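Putative retaining b-glycosidase (Saccharophagus degradans, PDB 5A95) probably hydrolyses mixed-linkage beta-1,3-1,4-glucans as a family 5 glycoside hydrolase that retains the anomeric configuration. Local coordinates at residues A[95-100]-A[338-343]; A[327-332]-A[349-354]. The protein carries 1 engineered substitution. One frame throughout, in Å; residues are numbered along the deposited sequence. Where two conformers were deposited one is given.

Interaction 1 of 2, residues A[95-100]-A[338-343]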
loop_
_atom_site.group_PDB
_atom_site.type_symbol
_atom_site.label_atom_id
_atom_site.label_comp_id
_atom_site.label_asym_id
_atom_site.label_seq_id
_atom_site.Cartn_x
_atom_site.Cartn_y
_atom_site.Cartn_z
ATOM N N ASN A 95 -11.923 33.287 -25.147
ATOM C CA ASN A 95 -12.373 34.430 -25.947
ATOM C C ASN A 95 -11.964 35.788 -25.417
ATOM O O ASN A 95 -11.759 36.712 -26.190
ATOM C CB ASN A 95 -13.899 34.428 -26.110
ATOM C CG ASN A 95 -14.404 33.221 -26.875
ATOM O OD1 ASN A 95 -13.686 32.629 -27.674
ATOM N ND2 ASN A 95 -15.657 32.857 -26.630
ATOM N N ASN A 96 -11.886 35.904 -24.102
ATOM C CA ASN A 96 -11.673 37.196 -23.441
ATOM C C ASN A 96 -10.411 37.370 -22.604
ATOM O O ASN A 96 -10.051 38.497 -22.282
ATOM C CB ASN A 96 -12.875 37.533 -22.564
ATOM C CG ASN A 96 -14.133 37.785 -23.375
ATOM O OD1 ASN A 96 -14.069 38.235 -24.521
ATOM N ND2 ASN A 96 -15.278 37.519 -22.775
ATOM N N TRP A 97 -9.741 36.271 -22.243
ATOM C CA TRP A 97 -8.541 36.362 -21.398
ATOM C C TRP A 97 -7.233 35.977 -22.081
ATOM O O TRP A 97 -6.175 35.979 -21.443
ATOM C CB TRP A 97 -8.743 35.550 -20.105
ATOM C CG TRP A 97 -9.753 36.146 -19.173
ATOM C CD1 TRP A 97 -11.111 36.236 -19.380
ATOM C CD2 TRP A 97 -9.515 36.729 -17.888
ATOM N NE1 TRP A 97 -11.704 36.874 -18.332
ATOM C CE2 TRP A 97 -10.757 37.177 -17.390
ATOM C CE3 TRP A 97 -8.365 36.915 -17.099
ATOM C CZ2 TRP A 97 -10.885 37.790 -16.131
ATOM C CZ3 TRP A 97 -8.499 37.522 -15.860
ATOM C CH2 TRP A 97 -9.744 37.969 -15.391
ATOM N N GLY A 98 -7.288 35.640 -23.363
ATOM C CA GLY A 98 -6.090 35.414 -24.157
ATOM C C GLY A 98 -5.435 34.078 -23.931
ATOM O O GLY A 98 -4.331 33.867 -24.377
ATOM N N VAL A 99 -6.100 33.165 -23.230
ATOM C CA VAL A 99 -5.426 31.917 -22.899
ATOM C C VAL A 99 -5.350 30.962 -24.079
ATOM O O VAL A 99 -6.250 30.931 -24.916
ATOM C CB VAL A 99 -6.071 31.146 -21.731
ATOM C CG1 VAL A 99 -6.372 32.053 -20.539
ATOM C CG2 VAL A 99 -7.293 30.345 -22.148
ATOM N N ASN A 100 -4.291 30.146 -24.123
ATOM C CA ASN A 100 -4.259 29.011 -25.010
ATOM C C ASN A 100 -4.230 27.690 -24.232
ATOM O O ASN A 100 -4.173 26.629 -24.847
ATOM C CB ASN A 100 -3.122 29.095 -26.027
ATOM C CG ASN A 100 -1.737 29.017 -25.397
ATOM O OD1 ASN A 100 -1.565 28.527 -24.310
ATOM N ND2 ASN A 100 -0.734 29.474 -26.114
ATOM N N PRO A 338 -4.375 32.503 -4.381
ATOM C CA PRO A 338 -4.780 33.848 -4.802
ATOM C C PRO A 338 -5.710 33.813 -6.015
ATOM O O PRO A 338 -5.438 33.114 -6.986
ATOM C CB PRO A 338 -3.451 34.528 -5.140
ATOM C CG PRO A 338 -2.525 33.401 -5.490
ATOM C CD PRO A 338 -2.924 32.310 -4.534
ATOM N N THR A 339 -6.807 34.571 -5.956
ATOM C CA THR A 339 -7.792 34.571 -7.019
ATOM C C THR A 339 -7.364 35.439 -8.202
ATOM O O THR A 339 -6.636 36.413 -8.014
ATOM C CB THR A 339 -9.110 35.173 -6.546
ATOM O OG1 THR A 339 -8.878 36.541 -6.231
ATOM C CG2 THR A 339 -9.660 34.456 -5.351
ATOM N N MET A 340 -7.885 35.116 -9.395
ATOM C CA MET A 340 -7.817 36.001 -10.557
ATOM C C MET A 340 -9.071 36.806 -10.773
ATOM O O MET A 340 -9.062 37.753 -11.552
ATOM C CB MET A 340 -7.530 35.222 -11.840
ATOM C CG MET A 340 -6.177 34.536 -11.817
ATOM S SD MET A 340 -5.794 33.662 -13.339
ATOM C CE MET A 340 -5.471 35.060 -14.403
ATOM N N ILE A 341 -10.145 36.389 -10.117
ATOM C CA ILE A 341 -11.457 36.996 -10.288
ATOM C C ILE A 341 -12.136 37.117 -8.939
ATOM O O ILE A 341 -11.880 36.323 -8.028
ATOM C CB ILE A 341 -12.346 36.197 -11.274
ATOM C CG1 ILE A 341 -12.452 34.719 -10.843
ATOM C CG2 ILE A 341 -11.850 36.378 -12.702
ATOM C CD1 ILE A 341 -13.365 33.885 -11.726
ATOM N N ASN A 342 -13.024 38.101 -8.808
ATOM C CA ASN A 342 -13.711 38.346 -7.544
ATOM C C ASN A 342 -15.076 37.685 -7.484
ATOM O O ASN A 342 -15.665 37.579 -6.403
ATOM C CB ASN A 342 -13.903 39.849 -7.324
ATOM C CG ASN A 342 -12.595 40.614 -7.330
ATOM O OD1 ASN A 342 -11.547 40.096 -6.967
ATOM N ND2 ASN A 342 -12.681 41.889 -7.667
ATOM N N ASP A 343 -15.572 37.272 -8.644
ATOM C CA ASP A 343 -16.930 36.730 -8.770
ATOM C C ASP A 343 -17.071 35.953 -10.065
ATOM O O ASP A 343 -16.204 36.021 -10.915
ATOM C CB ASP A 343 -17.954 37.879 -8.730
ATOM C CG ASP A 343 -17.663 38.946 -9.763
ATOM O OD1 ASP A 343 -17.518 38.598 -10.946
ATOM O OD2 ASP A 343 -17.571 40.141 -9.386
#
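Trp-97 and Met-340 both carry CG opposite their carbonyl carbons, with chi1 at -69° and -63°, and these settings send indole and thioether past one another in opposing directions. A bend at chi3 of 73° brings the methyl CE of Met-340 back to the six-membered ring of Trp-97, whose CZ3 it meets at 4.2 Å. The outer corner of the same ring reaches Ile-341: CG2 of Ile-341 lies 3.8 Å from CH2 of Trp-97 and makes a matching contact with CZ2, approaching the ring at a slant. CH2 of Trp-97 also lies 3.9 Å from the carbonyl O of Met-340. The contact is thus van der Waals packing, while the polar end of the indole turns back to helix 87-96, where NE1 is hydrogen-bonded to Glu-92. With an alanine in place of Trp-97, Ile-341 CG2 and Met-340 CE would probably face a gap, and Glu-92 and Lys-356 would lose the indole they meet. Trp-97 lies at the C-terminal end of helix 87-96, and Met-340 and Ile-341 lie in the loop from strand 326-329 to helix 350-363; Phe-332 meets the indole edge-to-face, Lys-356 of helix 350-363 adds a cation-pi contact, and Met-340 packs on Val-71 of strand 65-72.

Interaction 2 of 2, residues A[327-332]-A[349-354]. With BGC (beta-D-glucopyranose), chain D.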
loop_
_atom_site.group_PDB
_atom_site.type_symbol
_atom_site.label_atom_id
_atom_site.label_comp_id
_atom_site.label_asym_id
_atom_site.label_seq_id
_atom_site.Cartn_x
_atom_site.Cartn_y
_atom_site.Cartn_z
ATOM N N TYR A 327 3.507 29.223 -18.873
ATOM C CA TYR A 327 2.921 29.457 -17.560
ATOM C C TYR A 327 1.412 29.286 -17.526
ATOM O O TYR A 327 0.715 29.536 -18.488
ATOM C CB TYR A 327 3.279 30.856 -17.027
ATOM C CG TYR A 327 2.874 31.986 -17.927
ATOM C CD1 TYR A 327 1.616 32.557 -17.839
ATOM C CD2 TYR A 327 3.731 32.459 -18.895
ATOM C CE1 TYR A 327 1.243 33.605 -18.666
ATOM C CE2 TYR A 327 3.374 33.504 -19.726
ATOM C CZ TYR A 327 2.123 34.066 -19.620
ATOM O OH TYR A 327 1.731 35.106 -20.460
ATOM N N THR A 328 0.928 28.892 -16.343
ATOM C CA THR A 328 -0.484 28.901 -16.026
ATOM C C THR A 328 -0.685 29.517 -14.641
ATOM O O THR A 328 -0.285 28.954 -13.621
ATOM C CB THR A 328 -1.135 27.517 -16.088
ATOM O OG1 THR A 328 -0.433 26.564 -15.301
ATOM C CG2 THR A 328 -1.209 27.006 -17.509
ATOM N N VAL A 329 -1.330 30.687 -14.596
ATOM C CA VAL A 329 -1.502 31.440 -13.375
ATOM C C VAL A 329 -2.457 30.678 -12.435
ATOM O O VAL A 329 -3.422 30.039 -12.884
ATOM C CB VAL A 329 -2.108 32.822 -13.688
ATOM C CG1 VAL A 329 -2.290 33.674 -12.440
ATOM C CG2 VAL A 329 -1.232 33.572 -14.682
ATOM N N TRP A 330 -2.203 30.788 -11.133
ATOM C CA TRP A 330 -3.081 30.237 -10.096
ATOM C C TRP A 330 -3.794 31.414 -9.412
ATOM O O TRP A 330 -3.110 32.274 -8.880
ATOM C CB TRP A 330 -2.242 29.433 -9.053
ATOM C CG TRP A 330 -3.071 28.824 -7.952
ATOM C CD1 TRP A 330 -3.509 29.449 -6.822
ATOM C CD2 TRP A 330 -3.649 27.520 -7.936
ATOM N NE1 TRP A 330 -4.274 28.590 -6.070
ATOM C CE2 TRP A 330 -4.386 27.399 -6.737
ATOM C CE3 TRP A 330 -3.599 26.432 -8.813
ATOM C CZ2 TRP A 330 -5.085 26.238 -6.400
ATOM C CZ3 TRP A 330 -4.284 25.288 -8.490
ATOM C CH2 TRP A 330 -5.009 25.182 -7.276
ATOM N N VAL A 331 -5.134 31.462 -9.377
ATOM C CA VAL A 331 -6.076 30.502 -9.978
ATOM C C VAL A 331 -7.314 31.276 -10.450
ATOM O O VAL A 331 -7.714 32.253 -9.805
ATOM C CB VAL A 331 -6.469 29.401 -8.958
ATOM C CG1 VAL A 331 -7.025 29.999 -7.684
ATOM C CG2 VAL A 331 -7.438 28.390 -9.556
ATOM N N PHE A 332 -7.907 30.852 -11.561
ATOM C CA PHE A 332 -9.086 31.498 -12.115
ATOM C C PHE A 332 -10.317 30.911 -11.430
ATOM O O PHE A 332 -10.997 30.056 -11.957
ATOM C CB PHE A 332 -9.118 31.319 -13.627
ATOM C CG PHE A 332 -10.085 32.234 -14.310
ATOM C CD1 PHE A 332 -9.688 33.518 -14.662
ATOM C CD2 PHE A 332 -11.367 31.821 -14.643
ATOM C CE1 PHE A 332 -10.556 34.366 -15.324
ATOM C CE2 PHE A 332 -12.236 32.677 -15.314
ATOM C CZ PHE A 332 -11.830 33.950 -15.630
ATOM N N SER A 349 -9.456 40.407 -10.228
ATOM C CA SER A 349 -8.679 40.827 -9.066
ATOM C C SER A 349 -7.451 41.583 -9.588
ATOM O O SER A 349 -7.250 41.685 -10.791
ATOM C CB SER A 349 -8.229 39.603 -8.288
ATOM O OG SER A 349 -7.277 38.904 -9.068
ATOM N N GLU A 350 -6.630 42.088 -8.671
ATOM C CA GLU A 350 -5.426 42.798 -9.079
ATOM C C GLU A 350 -4.575 41.899 -9.998
ATOM O O GLU A 350 -4.193 42.307 -11.089
ATOM C CB GLU A 350 -4.602 43.222 -7.866
ATOM C CG GLU A 350 -3.314 43.938 -8.252
ATOM C CD GLU A 350 -2.297 44.077 -7.155
ATOM O OE1 GLU A 350 -2.420 43.453 -6.080
ATOM O OE2 GLU A 350 -1.267 44.756 -7.405
ATOM N N GLN A 351 -4.237 40.686 -9.552
ATOM C CA GLN A 351 -3.392 39.851 -10.407
ATOM C C GLN A 351 -4.134 39.412 -11.664
ATOM O O GLN A 351 -3.516 39.227 -12.713
ATOM C CB GLN A 351 -2.795 38.640 -9.674
ATOM C CG GLN A 351 -3.752 37.501 -9.351
ATOM C CD GLN A 351 -3.044 36.170 -9.177
ATOM O OE1 GLN A 351 -1.865 36.027 -9.476
ATOM N NE2 GLN A 351 -3.790 35.168 -8.757
ATOM N N GLY A 352 -5.445 39.214 -11.565
ATOM C CA GLY A 352 -6.206 38.842 -12.733
ATOM C C GLY A 352 -6.147 39.867 -13.845
ATOM O O GLY A 352 -5.875 39.517 -14.994
ATOM N N ALA A 353 -6.356 41.141 -13.504
ATOM C CA ALA A 353 -6.297 42.189 -14.511
ATOM C C ALA A 353 -4.897 42.264 -15.119
ATOM O O ALA A 353 -4.743 42.471 -16.318
ATOM C CB ALA A 353 -6.677 43.536 -13.917
ATOM N N PHE A 354 -3.880 42.138 -14.265
ATOM C CA PHE A 354 -2.503 42.209 -14.717
ATOM C C PHE A 354 -2.238 41.103 -15.755
ATOM O O PHE A 354 -1.764 41.358 -16.873
ATOM C CB PHE A 354 -1.540 42.115 -13.530
ATOM C CG PHE A 354 -0.107 41.952 -13.967
ATOM C CD1 PHE A 354 0.590 43.040 -14.495
ATOM C CD2 PHE A 354 0.500 40.704 -13.984
ATOM C CE1 PHE A 354 1.872 42.906 -14.953
ATOM C CE2 PHE A 354 1.778 40.568 -14.469
ATOM C CZ PHE A 354 2.457 41.658 -14.945
HETATM C C2 BGC D . -1.075 24.708 -3.772
HETATM C C3 BGC D . -2.482 25.219 -4.075
HETATM C C4 BGC D . -2.825 26.362 -3.113
HETATM C C5 BGC D . -1.758 27.437 -3.189
HETATM C C6 BGC D . -2.047 28.609 -2.282
HETATM C C1 BGC D . -0.044 25.811 -3.550
HETATM O O1 BGC D . 1.073 25.378 -2.815
HETATM O O2 BGC D . -0.648 23.776 -4.832
HETATM O O3 BGC D . -3.389 24.074 -4.012
HETATM O O4 BGC D . -4.104 26.981 -3.313
HETATM O O5 BGC D . -0.550 26.838 -2.731
HETATM O O6 BGC D . -0.868 29.414 -2.324
#
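The peptide between Trp-330 and Val-331 is cis, a kink near the end of strand 326-329 that leaves the Trp-330 carbonyl oxygen bonded to Gln-351 near the start of helix 350-363. Strand 326-329 is the eighth and last of the (beta/alpha)8 barrel of family 5, and a non-proline cis peptide following a tryptophan here is a recurring feature of clan GH-A active sites. Gln-351 places CG between its backbone N and carbonyl carbon (chi1 73°) and then runs extended, delivering its amide to the kink. NE2 of Gln-351 donates to O of Trp-330 at 3.0 Å in a fairly straight bond of 161°; the oxygen lies close to the amide plane, but the donor is tilted 27° from the carbonyl plane. With NE2 also bonded to Thr-339 O and OE1 accepting from Trp-294 N, both ends of this buried amide are engaged, which should hold its rotation. CG1 of Val-329 packs 3.8 Å from OE1 of Gln-351. At the N-cap of the helix, Ser-349 OG accepts from Gly-352 N at 3.1 Å. The Trp-330 indole lies in the glycan pocket, its NE1 hydrogen-bonded to Ser-337 O. Val-331 CB rests against one ring face, and on the opposite face C3 of a bound glucose sits 3.6 Å above the indole plane, offset toward the rim.

How the interactions relate
Interactions 1 and 2 lie side by side, their centres about 6 Å apart, and their segments alternate along the chain. The 338-343 loop is bonded to both segments of interaction 2: Met-340 N lies 2.9 Å from Val-331 O, and Thr-339 O lies 2.8 Å from Ser-349 OG, both probable hydrogen bonds. From the other segment of interaction 1, CZ3 of Trp-97 packs 3.4 Å from Gly-352 O. Interaction 2 adjoins the glycan pocket through Trp-330, whereas the Ile-341 side chain of interaction 1 is about 11 Å from a bound glucose. This is consistent with the packing around Trp-97 lying in a layer behind the residues that meet the sugar, joined to them through the 338-343 loop.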